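Local coordinates for KLLA0F20702p (Kluyveromyces lactis, PDB 5Y5A), which is an Est1 protein that probably helps recruit telomerase to chromosome ends through its complex with Cdc13, at residues E396-D407 / F442-M453. Sequence-based numbering, arbitrary orientation.
Sequences EFIFKFFTHLID and FAHRSTSFCQSM
The ring of F399 meets F442 and F449 in different ways. Its CD2-CE2 edge is directed at the face of F449, a T-shaped pair with planes at 90° and centroids 5.1 Å apart. F442 instead brings its CD1 side over one face of F399, an oblique pair with planes inclined at 42° and CD1 of F442 3.6 Å from CD1 of F399. A443, small enough to fit beside these rings, brings its CB to F399 CE2 and CZ.

F449 is a knob in a hole formed by F399, F402, T403 and I406. Its CG lies anti to the backbone N, which carries the flat ring into that hole; M453 CG covers the face opposite F399. T403 suits the closest backbone approach, 5.6 Å between its CA and F449 CA: its methyl CG2, near the ring plane, packs on F449 CA, and its hydroxyl turns back to K400 O. Branched I406 serves two sides at once, CD1 reaching F449 CE1 and M453 SD, CG2 resting on CB and O of S452.

Small S452 allows that packing, and its buried hydroxyl is satisfied by partly exposed D407: OG donates to OD1 at a short 2.5 Å, on the syn side but tilted from the carboxylate plane.

Residues 396-407 and 447-453 run roughly parallel, at 25°, on helices 385-410 and 447-462. I433 of helix 421-433 touches both F399 and F449, helix 339-379 backs F402, and helix 526-546 packs against A443 and M453; both segments belong to the all-helical Est1 DNA/RNA binding domain, of the TPR clan by sequence.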
# COMPACT_ATOMS: atom_id res chain seq x y z
N GLU A 396 15.07 0.88 17.49
CA GLU A 396 16.09 1.91 17.59
C GLU A 396 16.46 2.45 16.22
O GLU A 396 16.55 3.66 16.04
CB GLU A 396 17.35 1.37 18.29
CG GLU A 396 17.21 1.20 19.79
CD GLU A 396 18.42 0.55 20.41
OE1 GLU A 396 19.37 0.23 19.67
OE2 GLU A 396 18.42 0.35 21.65
N PHE A 397 16.69 1.55 15.26
CA PHE A 397 17.02 1.96 13.90
C PHE A 397 15.88 2.77 13.30
O PHE A 397 16.10 3.77 12.62
CB PHE A 397 17.30 0.74 13.00
CG PHE A 397 17.37 1.10 11.54
CD1 PHE A 397 18.43 1.84 11.03
CD2 PHE A 397 16.35 0.72 10.67
CE1 PHE A 397 18.49 2.20 9.68
CE2 PHE A 397 16.39 1.07 9.33
CZ PHE A 397 17.46 1.81 8.83
N ILE A 398 14.65 2.33 13.56
CA ILE A 398 13.49 3.03 13.03
C ILE A 398 13.45 4.46 13.56
O ILE A 398 13.25 5.41 12.80
CB ILE A 398 12.19 2.28 13.36
CG1 ILE A 398 12.18 0.95 12.59
CG2 ILE A 398 10.97 3.10 13.00
CD1 ILE A 398 10.95 0.13 12.78
N PHE A 399 13.69 4.63 14.86
CA PHE A 399 13.63 5.98 15.42
C PHE A 399 14.85 6.80 15.03
O PHE A 399 14.79 8.03 14.98
CB PHE A 399 13.44 5.91 16.93
CG PHE A 399 11.99 5.78 17.33
CD1 PHE A 399 11.36 4.55 17.30
CD2 PHE A 399 11.25 6.90 17.63
CE1 PHE A 399 10.02 4.42 17.63
CE2 PHE A 399 9.90 6.79 17.96
CZ PHE A 399 9.29 5.55 17.96
N LYS A 400 15.95 6.13 14.72
CA LYS A 400 17.10 6.80 14.14
C LYS A 400 16.69 7.43 12.81
O LYS A 400 17.04 8.58 12.51
CB LYS A 400 18.25 5.81 13.95
CG LYS A 400 19.51 6.45 13.40
CD LYS A 400 20.65 5.45 13.30
CE LYS A 400 21.91 6.14 12.79
NZ LYS A 400 23.08 5.23 12.76
N PHE A 401 15.94 6.68 12.01
CA PHE A 401 15.43 7.15 10.72
C PHE A 401 14.49 8.34 10.90
O PHE A 401 14.57 9.32 10.16
CB PHE A 401 14.70 6.01 10.00
CG PHE A 401 14.34 6.32 8.58
CD1 PHE A 401 15.24 6.09 7.55
CD2 PHE A 401 13.08 6.83 8.27
CE1 PHE A 401 14.90 6.36 6.23
CE2 PHE A 401 12.74 7.12 6.95
CZ PHE A 401 13.65 6.88 5.94
N PHE A 402 13.59 8.23 11.88
CA PHE A 402 12.69 9.32 12.27
C PHE A 402 13.45 10.60 12.58
O PHE A 402 13.19 11.65 11.99
CB PHE A 402 11.87 8.94 13.51
CG PHE A 402 10.76 7.96 13.26
CD1 PHE A 402 10.63 7.33 12.03
CD2 PHE A 402 9.85 7.66 14.26
CE1 PHE A 402 9.61 6.43 11.81
CE2 PHE A 402 8.83 6.76 14.05
CZ PHE A 402 8.70 6.14 12.82
N THR A 403 14.40 10.53 13.51
CA THR A 403 15.11 11.73 13.93
C THR A 403 15.95 12.30 12.80
O THR A 403 16.13 13.51 12.70
CB THR A 403 16.01 11.46 15.15
OG1 THR A 403 16.99 10.47 14.82
CG2 THR A 403 15.17 10.96 16.30
N HIS A 404 16.45 11.43 11.93
CA HIS A 404 17.16 11.90 10.75
C HIS A 404 16.20 12.67 9.83
O HIS A 404 16.51 13.78 9.39
CB HIS A 404 17.80 10.73 10.00
CG HIS A 404 18.70 11.15 8.88
ND1 HIS A 404 19.91 11.79 9.09
CD2 HIS A 404 18.58 11.03 7.54
CE1 HIS A 404 20.48 12.04 7.93
NE2 HIS A 404 19.70 11.58 6.97
N LEU A 405 15.03 12.09 9.57
CA LEU A 405 13.98 12.76 8.82
C LEU A 405 13.60 14.10 9.42
O LEU A 405 13.49 15.09 8.72
CB LEU A 405 12.72 11.90 8.75
CG LEU A 405 12.63 10.85 7.65
CD1 LEU A 405 11.21 10.33 7.55
CD2 LEU A 405 13.10 11.46 6.34
N ILE A 406 13.38 14.12 10.73
CA ILE A 406 12.99 15.34 11.41
C ILE A 406 14.12 16.37 11.38
O ILE A 406 13.92 17.50 10.94
CB ILE A 406 12.59 15.06 12.87
CG1 ILE A 406 11.35 14.17 12.90
CG2 ILE A 406 12.36 16.38 13.62
CD1 ILE A 406 11.13 13.44 14.20
N ASP A 407 15.30 15.98 11.83
CA ASP A 407 16.41 16.92 11.95
C ASP A 407 16.87 17.46 10.60
O ASP A 407 17.11 18.65 10.47
CB ASP A 407 17.61 16.27 12.67
CG ASP A 407 17.29 15.89 14.11
OD1 ASP A 407 16.20 16.23 14.61
OD2 ASP A 407 18.14 15.23 14.76
N PHE A 442 8.72 3.31 23.99
CA PHE A 442 10.05 3.50 23.43
C PHE A 442 10.27 4.97 23.04
O PHE A 442 11.32 5.55 23.32
CB PHE A 442 10.25 2.60 22.20
CG PHE A 442 11.66 2.63 21.64
CD1 PHE A 442 12.05 3.63 20.75
CD2 PHE A 442 12.59 1.67 22.01
CE1 PHE A 442 13.34 3.66 20.24
CE2 PHE A 442 13.88 1.70 21.50
CZ PHE A 442 14.25 2.70 20.61
N ALA A 443 9.26 5.55 22.39
CA ALA A 443 9.32 6.92 21.91
C ALA A 443 9.44 7.92 23.06
O ALA A 443 10.22 8.86 23.00
CB ALA A 443 8.09 7.23 21.06
N HIS A 444 8.65 7.69 24.11
CA HIS A 444 8.67 8.50 25.34
C HIS A 444 10.02 8.48 26.05
O HIS A 444 10.37 9.41 26.78
CB HIS A 444 7.60 8.00 26.30
CG HIS A 444 6.29 8.72 26.18
ND1 HIS A 444 5.13 8.24 26.74
CD2 HIS A 444 5.97 9.91 25.61
CE1 HIS A 444 4.14 9.08 26.51
NE2 HIS A 444 4.63 10.10 25.82
N ARG A 445 10.77 7.40 25.84
CA ARG A 445 12.06 7.24 26.49
C ARG A 445 13.25 7.47 25.54
O ARG A 445 14.40 7.34 25.94
CB ARG A 445 12.13 5.85 27.12
CG ARG A 445 11.29 5.75 28.39
CD ARG A 445 10.85 4.32 28.71
NE ARG A 445 9.91 4.33 29.83
CZ ARG A 445 8.62 4.65 29.72
NH1 ARG A 445 8.11 4.97 28.54
NH2 ARG A 445 7.84 4.63 30.80
N SER A 446 12.95 7.84 24.29
CA SER A 446 13.99 8.13 23.30
C SER A 446 14.42 9.60 23.36
O SER A 446 13.65 10.48 22.99
CB SER A 446 13.49 7.79 21.90
OG SER A 446 14.47 8.06 20.91
N THR A 447 15.64 9.86 23.82
CA THR A 447 16.10 11.24 23.99
C THR A 447 16.25 11.94 22.65
O THR A 447 15.84 13.10 22.50
CB THR A 447 17.44 11.33 24.77
OG1 THR A 447 18.42 10.49 24.14
CG2 THR A 447 17.26 10.90 26.22
N SER A 448 16.80 11.25 21.66
CA SER A 448 16.98 11.84 20.34
C SER A 448 15.63 12.17 19.72
O SER A 448 15.45 13.25 19.18
CB SER A 448 17.76 10.90 19.42
OG SER A 448 17.05 9.70 19.22
N PHE A 449 14.66 11.26 19.82
CA PHE A 449 13.36 11.50 19.21
C PHE A 449 12.59 12.61 19.93
O PHE A 449 12.02 13.49 19.30
CB PHE A 449 12.51 10.21 19.16
CG PHE A 449 11.16 10.43 18.54
CD1 PHE A 449 11.03 10.59 17.17
CD2 PHE A 449 10.02 10.55 19.33
CE1 PHE A 449 9.78 10.83 16.59
CE2 PHE A 449 8.78 10.79 18.76
CZ PHE A 449 8.66 10.94 17.39
N CYS A 450 12.59 12.58 21.26
CA CYS A 450 11.96 13.64 22.04
C CYS A 450 12.59 14.99 21.78
O CYS A 450 11.89 16.00 21.66
CB CYS A 450 12.00 13.32 23.54
SG CYS A 450 10.88 11.99 23.97
N GLN A 451 13.92 15.03 21.71
CA GLN A 451 14.60 16.27 21.35
C GLN A 451 14.14 16.77 19.97
O GLN A 451 13.87 17.96 19.80
CB GLN A 451 16.12 16.08 21.36
CG GLN A 451 16.90 17.34 21.02
CD GLN A 451 16.78 18.40 22.11
OE1 GLN A 451 17.26 18.21 23.22
NE2 GLN A 451 16.10 19.50 21.79
N SER A 452 14.04 15.86 19.01
CA SER A 452 13.61 16.23 17.65
C SER A 452 12.20 16.81 17.62
O SER A 452 11.94 17.80 16.94
CB SER A 452 13.70 15.02 16.72
OG SER A 452 15.04 14.80 16.31
N MET A 453 11.28 16.19 18.35
CA MET A 453 9.89 16.65 18.35
C MET A 453 9.74 17.98 19.07
O MET A 453 8.91 18.80 18.70
CB MET A 453 8.98 15.60 19.00
CG MET A 453 8.74 14.38 18.10
SD MET A 453 8.50 14.82 16.37
CE MET A 453 6.77 15.26 16.33